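Local atomic coordinates of glycosyltransferase (duf1792) (Streptococcus sanguinis, PDB entry 5V4A), a protein that contains a GT-D-fold glycosyltransferase domain, the part modelled here, which binds UDP and probably transfers a sugar from a UDP-linked donor. Residues Q85-W88 against S89-L93; K124-S127 against V128-A132; Q261-D264 against S265-A269. All coordinates share one frame; numbering follows the deposited sequence.

Contact 1: Q85-W88 against S89-L93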
ATOM      1  N   GLN A  85      14.223  21.451  -6.082  1.00 28.81           N
ATOM      2  CA  GLN A  85      14.883  21.545  -7.380  1.00 33.37           C
ATOM      3  C   GLN A  85      16.119  22.425  -7.291  1.00 30.24           C
ATOM      4  O   GLN A  85      17.183  22.081  -7.816  1.00 27.22           O
ATOM      5  CB  GLN A  85      13.919  22.118  -8.415  1.00 36.92           C
ATOM      6  CG  GLN A  85      12.676  21.302  -8.646  1.00 40.88           C
ATOM      7  CD  GLN A  85      11.842  21.870  -9.770  1.00 46.73           C
ATOM      8  OE1 GLN A  85      12.314  22.019 -10.895  1.00 43.06           O
ATOM      9  NE2 GLN A  85      10.599  22.220  -9.462  1.00 51.62           N
ATOM     10  N   ASN A  86      15.988  23.578  -6.626  1.00 30.36           N
ATOM     11  CA  ASN A  86      17.116  24.498  -6.492  1.00 33.65           C
ATOM     12  C   ASN A  86      18.244  23.884  -5.668  1.00 23.89           C
ATOM     13  O   ASN A  86      19.424  24.124  -5.951  1.00 28.17           O
ATOM     14  CB  ASN A  86      16.642  25.812  -5.873  1.00 38.95           C
ATOM     15  CG  ASN A  86      15.818  26.648  -6.841  1.00 38.16           C
ATOM     16  OD1 ASN A  86      16.077  26.660  -8.044  1.00 40.08           O
ATOM     17  ND2 ASN A  86      14.809  27.333  -6.320  1.00 38.16           N
ATOM     18  N   PHE A  87      17.906  23.104  -4.639  1.00 21.97           N
ATOM     19  CA  PHE A  87      18.943  22.514  -3.798  1.00 29.14           C
ATOM     20  C   PHE A  87      19.765  21.482  -4.560  1.00 22.15           C
ATOM     21  O   PHE A  87      21.000  21.532  -4.553  1.00 25.52           O
ATOM     22  CB  PHE A  87      18.348  21.865  -2.550  1.00 26.19           C
ATOM     23  CG  PHE A  87      19.332  20.986  -1.822  1.00 21.85           C
ATOM     24  CD1 PHE A  87      20.349  21.542  -1.059  1.00 27.64           C
ATOM     25  CD2 PHE A  87      19.263  19.603  -1.937  1.00 27.42           C
ATOM     26  CE1 PHE A  87      21.279  20.724  -0.404  1.00 28.00           C
ATOM     27  CE2 PHE A  87      20.181  18.788  -1.285  1.00 24.95           C
ATOM     28  CZ  PHE A  87      21.185  19.348  -0.520  1.00 28.07           C
ATOM     29  N   TRP A  88      19.101  20.510  -5.185  1.00 22.15           N
ATOM     30  CA  TRP A  88      19.829  19.452  -5.881  1.00 23.47           C
ATOM     31  C   TRP A  88      20.544  19.989  -7.113  1.00 30.21           C
ATOM     32  O   TRP A  88      21.701  19.640  -7.365  1.00 27.10           O
ATOM     33  CB  TRP A  88      18.873  18.323  -6.281  1.00 24.64           C
ATOM     34  CG  TRP A  88      18.261  17.609  -5.121  1.00 24.96           C
ATOM     35  CD1 TRP A  88      16.959  17.663  -4.720  1.00 22.68           C
ATOM     36  CD2 TRP A  88      18.920  16.706  -4.223  1.00 25.62           C
ATOM     37  NE1 TRP A  88      16.770  16.865  -3.619  1.00 24.42           N
ATOM     38  CE2 TRP A  88      17.958  16.262  -3.297  1.00 19.02           C
ATOM     39  CE3 TRP A  88      20.228  16.236  -4.109  1.00 19.03           C
ATOM     40  CZ2 TRP A  88      18.265  15.372  -2.266  1.00 22.90           C
ATOM     41  CZ3 TRP A  88      20.523  15.341  -3.089  1.00 18.53           C
ATOM     42  CH2 TRP A  88      19.556  14.926  -2.182  1.00 17.80           C
ATOM     43  N   SER A  89      19.871  20.842  -7.889  1.00 33.26           N
ATOM     44  CA  SER A  89      20.357  21.207  -9.214  1.00 35.93           C
ATOM     45  C   SER A  89      21.378  22.334  -9.194  1.00 40.55           C
ATOM     46  O   SER A  89      22.171  22.449 -10.135  1.00 44.64           O
ATOM     47  CB  SER A  89      19.175  21.592 -10.108  1.00 34.98           C
ATOM     48  OG  SER A  89      19.546  22.553 -11.075  1.00 38.78           O
ATOM     49  N   LEU A  90      21.380  23.167  -8.157  1.00 39.35           N
ATOM     50  CA  LEU A  90      22.308  24.280  -8.074  1.00 34.79           C
ATOM     51  C   LEU A  90      23.256  24.191  -6.889  1.00 34.97           C
ATOM     52  O   LEU A  90      24.196  24.989  -6.810  1.00 41.72           O
ATOM     53  CB  LEU A  90      21.538  25.608  -8.014  1.00 35.24           C
ATOM     54  CG  LEU A  90      20.597  25.850  -9.195  1.00 34.57           C
ATOM     55  CD1 LEU A  90      19.886  27.174  -9.051  1.00 33.66           C
ATOM     56  CD2 LEU A  90      21.380  25.810 -10.496  1.00 39.96           C
ATOM     57  N   ASN A  91      23.048  23.244  -5.976  1.00 27.75           N
ATOM     58  CA  ASN A  91      23.877  23.105  -4.783  1.00 38.88           C
ATOM     59  C   ASN A  91      24.511  21.724  -4.677  1.00 35.93           C
ATOM     60  O   ASN A  91      25.743  21.619  -4.646  1.00 38.02           O
ATOM     61  CB  ASN A  91      23.041  23.439  -3.538  1.00 44.48           C
ATOM     62  CG  ASN A  91      23.887  23.658  -2.304  1.00 46.51           C
ATOM     63  OD1 ASN A  91      25.116  23.720  -2.380  1.00 52.46           O
ATOM     64  ND2 ASN A  91      23.227  23.818  -1.158  1.00 41.45           N
ATOM     65  N   HIS A  92      23.718  20.659  -4.627  1.00 31.29           N
ATOM     66  CA  HIS A  92      24.289  19.348  -4.340  1.00 32.17           C
ATOM     67  C   HIS A  92      25.013  18.765  -5.550  1.00 33.20           C
ATOM     68  O   HIS A  92      26.206  18.449  -5.482  1.00 35.70           O
ATOM     69  CB  HIS A  92      23.198  18.391  -3.869  1.00 32.43           C
ATOM     70  CG  HIS A  92      23.733  17.133  -3.263  1.00 29.69           C
ATOM     71  ND1 HIS A  92      24.369  17.109  -2.041  1.00 26.16           N
ATOM     72  CD2 HIS A  92      23.738  15.858  -3.715  1.00 26.35           C
ATOM     73  CE1 HIS A  92      24.734  15.871  -1.763  1.00 22.62           C
ATOM     74  NE2 HIS A  92      24.362  15.093  -2.763  1.00 24.96           N
ATOM     75  N   LEU A  93      24.304  18.611  -6.659  1.00 32.24           N
ATOM     76  CA  LEU A  93      24.841  17.949  -7.843  1.00 34.02           C
ATOM     77  C   LEU A  93      25.977  18.740  -8.484  1.00 32.24           C
ATOM     78  O   LEU A  93      26.902  18.126  -9.033  1.00 35.33           O
ATOM     79  CB  LEU A  93      23.720  17.671  -8.846  1.00 31.39           C
ATOM     80  CG  LEU A  93      22.752  16.578  -8.375  1.00 32.41           C
ATOM     81  CD1 LEU A  93      21.570  16.471  -9.313  1.00 21.78           C
ATOM     82  CD2 LEU A  93      23.463  15.231  -8.263  1.00 26.95           C
TER
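F87 O takes the N-H of H92 at 2.9 Å and W88 O that of L93, both i to i+5 bonds lying in the carbonyl plane, so helix 82-103 widens into a pi-type turn at 89-92. Just before it the spacing is still alpha-helical, S89 N bonding to Q85 O and L90 N to N86 O; F87 O also keeps the i to i+4 bond from N91 N, but only weakly (129°). This helix is the crossover of the beta-alpha-beta unit between strands 66-70 and 110-111 of the GT-D fold.

The widened turn carries an aromatic cluster of F87, W88 and H92. With CG of H92 anti to the backbone N (chi1 -167°), the imidazole runs beside the indole, which turns its six-membered edge toward the imidazole face in an offset edge-to-face pair, planes at 87°. F87 and H92 are nearly parallel but slid apart, with centroids 5.8 Å apart and little overlap. Y100 fixes the far end of the imidazole by a hydrogen bond to NE2, and helix 30-36 touches the cluster through D30 and M33. F87 CD1 also meets N91 ND2 at 3.7 Å. The tightest ring contact is W88 CZ3 to H92 CD2, 3.3 Å.

Contact 2: K124-S127 against V128-A132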
ATOM      1  N   LYS A 124       1.306  16.005  -4.461  1.00 17.22           N
ATOM      2  CA  LYS A 124       1.150  15.218  -3.246  1.00 17.58           C
ATOM      3  C   LYS A 124       0.005  14.206  -3.325  1.00 16.23           C
ATOM      4  O   LYS A 124      -0.231  13.491  -2.348  1.00 15.36           O
ATOM      5  CB  LYS A 124       0.959  16.162  -2.059  1.00 14.86           C
ATOM      6  CG  LYS A 124       2.168  17.068  -1.846  1.00 26.22           C
ATOM      7  CD  LYS A 124       1.822  18.237  -0.935  1.00 32.01           C
ATOM      8  CE  LYS A 124       3.057  18.827  -0.262  1.00 34.01           C
ATOM      9  NZ  LYS A 124       4.156  19.202  -1.200  1.00 26.74           N
ATOM     10  N   THR A 125      -0.690  14.115  -4.465  1.00 17.69           N
ATOM     11  CA  THR A 125      -1.746  13.115  -4.657  1.00 19.52           C
ATOM     12  C   THR A 125      -1.332  11.688  -4.292  1.00 16.87           C
ATOM     13  O   THR A 125      -2.121  10.998  -3.625  1.00 16.31           O
ATOM     14  CB  THR A 125      -2.237  13.140  -6.113  1.00 21.32           C
ATOM     15  OG1 THR A 125      -2.553  14.483  -6.490  1.00 31.27           O
ATOM     16  CG2 THR A 125      -3.505  12.279  -6.272  1.00 26.59           C
ATOM     17  N   PRO A 126      -0.162  11.173  -4.696  1.00 17.80           N
ATOM     18  CA  PRO A 126       0.138   9.760  -4.408  1.00 18.25           C
ATOM     19  C   PRO A 126       0.683   9.493  -3.017  1.00 22.11           C
ATOM     20  O   PRO A 126       0.821   8.314  -2.655  1.00 24.43           O
ATOM     21  CB  PRO A 126       1.177   9.388  -5.482  1.00 16.27           C
ATOM     22  CG  PRO A 126       1.791  10.662  -5.912  1.00 19.14           C
ATOM     23  CD  PRO A 126       0.907  11.809  -5.484  1.00 15.51           C
ATOM     24  N   SER A 127       0.956  10.533  -2.216  1.00 22.29           N
ATOM     25  CA  SER A 127       1.597  10.333  -0.915  1.00 17.70           C
ATOM     26  C   SER A 127       0.812   9.382  -0.023  1.00 16.96           C
ATOM     27  O   SER A 127       1.405   8.552   0.687  1.00 13.42           O
ATOM     28  CB  SER A 127       1.777  11.675  -0.212  1.00 23.38           C
ATOM     29  OG  SER A 127       2.663  12.511  -0.924  1.00 25.52           O
ATOM     30  N   VAL A 128      -0.524   9.469  -0.064  1.00 15.14           N
ATOM     31  CA  VAL A 128      -1.368   8.599   0.750  1.00 14.00           C
ATOM     32  C   VAL A 128      -1.054   7.138   0.472  1.00 12.08           C
ATOM     33  O   VAL A 128      -1.056   6.302   1.383  1.00 14.00           O
ATOM     34  CB  VAL A 128      -2.855   8.942   0.512  1.00 19.57           C
ATOM     35  CG1 VAL A 128      -3.245   8.679  -0.917  1.00 12.73           C
ATOM     36  CG2 VAL A 128      -3.743   8.133   1.437  1.00 20.67           C
ATOM     37  N   GLY A 129      -0.805   6.805  -0.797  1.00 13.31           N
ATOM     38  CA  GLY A 129      -0.515   5.432  -1.157  1.00 17.38           C
ATOM     39  C   GLY A 129       0.882   5.046  -0.740  1.00 15.30           C
ATOM     40  O   GLY A 129       1.126   3.889  -0.385  1.00 12.72           O
ATOM     41  N   TYR A 130       1.818   6.003  -0.763  1.00 18.34           N
ATOM     42  CA  TYR A 130       3.175   5.692  -0.325  1.00 14.87           C
ATOM     43  C   TYR A 130       3.186   5.317   1.153  1.00 18.41           C
ATOM     44  O   TYR A 130       3.820   4.330   1.550  1.00 15.32           O
ATOM     45  CB  TYR A 130       4.127   6.864  -0.610  1.00 19.53           C
ATOM     46  CG  TYR A 130       4.260   7.248  -2.078  1.00 22.08           C
ATOM     47  CD1 TYR A 130       3.967   6.336  -3.083  1.00 12.69           C
ATOM     48  CD2 TYR A 130       4.699   8.518  -2.457  1.00 12.83           C
ATOM     49  CE1 TYR A 130       4.085   6.678  -4.413  1.00 13.09           C
ATOM     50  CE2 TYR A 130       4.835   8.864  -3.799  1.00 13.24           C
ATOM     51  CZ  TYR A 130       4.509   7.931  -4.777  1.00 16.00           C
ATOM     52  OH  TYR A 130       4.625   8.235  -6.118  1.00 14.09           O
ATOM     53  N   PHE A 131       2.501   6.106   1.993  1.00 16.88           N
ATOM     54  CA  PHE A 131       2.430   5.766   3.412  1.00 13.37           C
ATOM     55  C   PHE A 131       1.656   4.467   3.643  1.00 14.99           C
ATOM     56  O   PHE A 131       1.955   3.736   4.595  1.00 14.20           O
ATOM     57  CB  PHE A 131       1.803   6.910   4.227  1.00 11.34           C
ATOM     58  CG  PHE A 131       2.694   8.121   4.371  1.00 17.50           C
ATOM     59  CD1 PHE A 131       3.876   8.046   5.093  1.00 15.89           C
ATOM     60  CD2 PHE A 131       2.336   9.341   3.800  1.00 18.46           C
ATOM     61  CE1 PHE A 131       4.699   9.165   5.236  1.00 17.74           C
ATOM     62  CE2 PHE A 131       3.154  10.462   3.936  1.00 18.91           C
ATOM     63  CZ  PHE A 131       4.346  10.365   4.657  1.00 18.17           C
ATOM     64  N   ALA A 132       0.662   4.156   2.802  1.00 15.87           N
ATOM     65  CA  ALA A 132      -0.037   2.885   2.969  1.00 13.19           C
ATOM     66  C   ALA A 132       0.903   1.703   2.752  1.00 11.23           C
ATOM     67  O   ALA A 132       0.885   0.736   3.520  1.00 12.83           O
ATOM     68  CB  ALA A 132      -1.232   2.784   2.013  1.00 14.89           C
TER
HETATM   69  O   HOH W   1      -2.059  12.103  -0.658  1.00 22.85           O
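P126 and Y130, four residues apart, lie side by side where a type I turn from K124 to S127 leads into helix 127-138, which follows strand 110-111 in the GT-D-fold domain. Y130 has CG anti to its carbonyl carbon (chi1 -61°), which swings the phenol back over the preceding turn: its CZ reaches P126 CB at 3.7 Å, and P126 O sits 3.6 Å above one ring face, offset toward the rim. That same oxygen accepts Y130 N at 3.1 Å, in the carbonyl plane, and more weakly G129 N, so one carbonyl serves two amides while facing the ring.

S127 O receives F131 N at 3.0 Å in a nearly straight bond, 169° at the hydrogen, and CD2 of the F131 ring comes within 3.3 Å of this oxygen. On V128, chi1 of 63° places CG1 between backbone N and carbonyl carbon, 3.7 Å from T125 O. A water accepts from V128 N and lies 2.9 Å from K124 O, to which it can donate. S127 OG is hydrogen-bonded to P117 O.

F131 packs on Y228 and F231 of helix 224-233, Y130 touches I11 and N12 of helix 11-21, and P126, V128 and A132 meet D16, E20 and L19 of the second subunit.

Contact 3: Q261-D264 against S265-A269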
ATOM      1  N   GLN A 261       3.200   7.870  27.765  1.00 27.87           N
ATOM      2  CA  GLN A 261       3.361   6.673  28.576  1.00 33.80           C
ATOM      3  C   GLN A 261       3.543   5.413  27.742  1.00 25.61           C
ATOM      4  O   GLN A 261       4.194   4.474  28.204  1.00 29.73           O
ATOM      5  CB  GLN A 261       2.167   6.507  29.515  1.00 46.84           C
ATOM      6  CG  GLN A 261       2.142   7.512  30.646  1.00 53.64           C
ATOM      7  CD  GLN A 261       3.338   7.351  31.562  1.00 57.40           C
ATOM      8  OE1 GLN A 261       4.048   8.313  31.856  1.00 63.40           O
ATOM      9  NE2 GLN A 261       3.575   6.123  32.011  1.00 55.71           N
ATOM     10  N   ALA A 262       2.974   5.353  26.538  1.00 27.64           N
ATOM     11  CA  ALA A 262       3.261   4.218  25.663  1.00 20.18           C
ATOM     12  C   ALA A 262       4.722   4.220  25.242  1.00 22.01           C
ATOM     13  O   ALA A 262       5.396   3.181  25.292  1.00 18.56           O
ATOM     14  CB  ALA A 262       2.339   4.234  24.440  1.00 22.35           C
ATOM     15  N   TYR A 263       5.233   5.386  24.833  1.00 17.65           N
ATOM     16  CA  TYR A 263       6.639   5.502  24.457  1.00 15.52           C
ATOM     17  C   TYR A 263       7.535   5.077  25.610  1.00 15.38           C
ATOM     18  O   TYR A 263       8.444   4.257  25.436  1.00 14.60           O
ATOM     19  CB  TYR A 263       6.949   6.943  24.020  1.00 16.13           C
ATOM     20  CG  TYR A 263       8.424   7.246  23.810  1.00 15.74           C
ATOM     21  CD1 TYR A 263       9.178   7.852  24.811  1.00 16.23           C
ATOM     22  CD2 TYR A 263       9.044   6.984  22.591  1.00 14.84           C
ATOM     23  CE1 TYR A 263      10.518   8.143  24.620  1.00 17.13           C
ATOM     24  CE2 TYR A 263      10.386   7.275  22.392  1.00 19.31           C
ATOM     25  CZ  TYR A 263      11.113   7.854  23.410  1.00 19.71           C
ATOM     26  OH  TYR A 263      12.437   8.158  23.212  1.00 21.80           O
ATOM     27  N   ASP A 264       7.284   5.628  26.808  1.00 19.53           N
ATOM     28  CA  ASP A 264       8.106   5.298  27.970  1.00 22.26           C
ATOM     29  C   ASP A 264       8.169   3.796  28.195  1.00 17.77           C
ATOM     30  O   ASP A 264       9.241   3.242  28.457  1.00 19.42           O
ATOM     31  CB  ASP A 264       7.547   5.956  29.232  1.00 19.94           C
ATOM     32  CG  ASP A 264       7.751   7.457  29.265  1.00 22.89           C
ATOM     33  OD1 ASP A 264       8.550   7.966  28.449  1.00 26.48           O
ATOM     34  OD2 ASP A 264       7.110   8.118  30.122  1.00 22.67           O
ATOM     35  N   SER A 265       7.026   3.125  28.087  1.00 22.06           N
ATOM     36  CA  SER A 265       6.938   1.696  28.348  1.00 21.53           C
ATOM     37  C   SER A 265       7.582   0.856  27.263  1.00 15.52           C
ATOM     38  O   SER A 265       7.737  -0.350  27.463  1.00 15.70           O
ATOM     39  CB  SER A 265       5.472   1.272  28.491  1.00 24.60           C
ATOM     40  OG  SER A 265       4.794   1.285  27.241  1.00 23.02           O
ATOM     41  N   GLN A 266       7.883   1.432  26.107  1.00 14.23           N
ATOM     42  CA  GLN A 266       8.465   0.657  25.021  1.00 12.27           C
ATOM     43  C   GLN A 266       9.981   0.652  25.067  1.00 20.53           C
ATOM     44  O   GLN A 266      10.606  -0.125  24.340  1.00 17.95           O
ATOM     45  CB  GLN A 266       8.013   1.186  23.658  1.00 12.20           C
ATOM     46  CG  GLN A 266       6.545   0.902  23.344  1.00 12.50           C
ATOM     47  CD  GLN A 266       5.971   1.876  22.331  1.00 12.91           C
ATOM     48  OE1 GLN A 266       6.698   2.679  21.745  1.00 17.18           O
ATOM     49  NE2 GLN A 266       4.658   1.804  22.117  1.00 16.68           N
ATOM     50  N   ILE A 267      10.577   1.525  25.873  1.00 21.11           N
ATOM     51  CA  ILE A 267      12.027   1.631  25.912  1.00 12.46           C
ATOM     52  C   ILE A 267      12.576   0.414  26.647  1.00 18.01           C
ATOM     53  O   ILE A 267      12.135   0.087  27.752  1.00 19.20           O
ATOM     54  CB  ILE A 267      12.441   2.951  26.584  1.00 19.78           C
ATOM     55  CG1 ILE A 267      12.000   4.143  25.727  1.00 15.52           C
ATOM     56  CG2 ILE A 267      13.936   2.991  26.792  1.00 17.05           C
ATOM     57  CD1 ILE A 267      12.165   5.515  26.429  1.00 21.65           C
ATOM     58  N   VAL A 268      13.487  -0.309  26.004  1.00 17.13           N
ATOM     59  CA  VAL A 268      14.151  -1.437  26.650  1.00 17.98           C
ATOM     60  C   VAL A 268      15.634  -1.194  26.879  1.00 22.91           C
ATOM     61  O   VAL A 268      16.229  -1.880  27.726  1.00 20.78           O
ATOM     62  CB  VAL A 268      13.937  -2.748  25.864  1.00 12.37           C
ATOM     63  CG1 VAL A 268      12.451  -3.124  25.828  1.00 20.16           C
ATOM     64  CG2 VAL A 268      14.466  -2.609  24.454  1.00 13.25           C
ATOM     65  N   ALA A 269      16.248  -0.253  26.168  1.00 23.21           N
ATOM     66  CA  ALA A 269      17.612   0.171  26.435  1.00 17.44           C
ATOM     67  C   ALA A 269      17.743   1.642  26.072  1.00 18.58           C
ATOM     68  O   ALA A 269      17.063   2.136  25.169  1.00 15.37           O
ATOM     69  CB  ALA A 269      18.645  -0.667  25.662  1.00 16.71           C
TER
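Q261 O accepts S265 N at 3.1 Å, with the donor 37° out of the carbonyl plane, and this is an alpha-helical bond of the short helix 261-266, which runs directly into strand 267-270. Within this chain that strand is an outermost one of the five-stranded parallel sheet, beside 165-171.

A262 follows with its carbonyl turned to the S265 hydroxyl. S265 OG donates to A262 O at 2.8 Å; chi1 of 72° tucks the hydroxyl between its own backbone N and carbonyl carbon, facing back along the helix. The extended Q266 side chain passes the same carbonyl, CG lying 3.2 Å from A262 O, before OE1 bonds to R168 NE of strand 165-171.

Y263 O takes Q266 N at 3.0 Å, an i to i+3 bond with the donor well above the carbonyl plane. Its side chain has CG anti to the backbone N (chi1 171°), and I267 crosses it obliquely: CD1 lies 3.6 Å from Y263 CE1, while CG1 lies over one ring face. R152 adds a cation-pi contact to this ring.

D264 closes the segment, its O accepting a weak bond from I267 N at 3.4 Å; the bond from the same N-H to Y263 O is weak too.

Where the helical bonds fade, backbone bonds to strand 165-171 take over, Q266 and V268 pairing with R168 and A269 with I170, joined by the Q266 OE1-R168 NE bond and the apolar Y263-I267 contact.

None of the three contacts is wholly core. Contacts 1 and 2 are partly buried and contact 3 is a surface contact, yet each includes a buried aromatic residue: W88, F131 and Y263. They share no helix or strand: contact 1 is a pi-type widening within helix 82-103, contact 2 the start of helix 127-138, and contact 3 the passage from helix 261-266 to strand 267-270. Their chemistry follows: ring against ring in the first, proline against tyrosine with a bound water in the second, a serine hydroxyl bonded to a carbonyl of the preceding turn and tyrosine-isoleucine packing in the third. Contact 2 alone reaches the second subunit. Contacts 1 and 3 flank the chain's centre from opposite sides, their own centres about 40 Å apart.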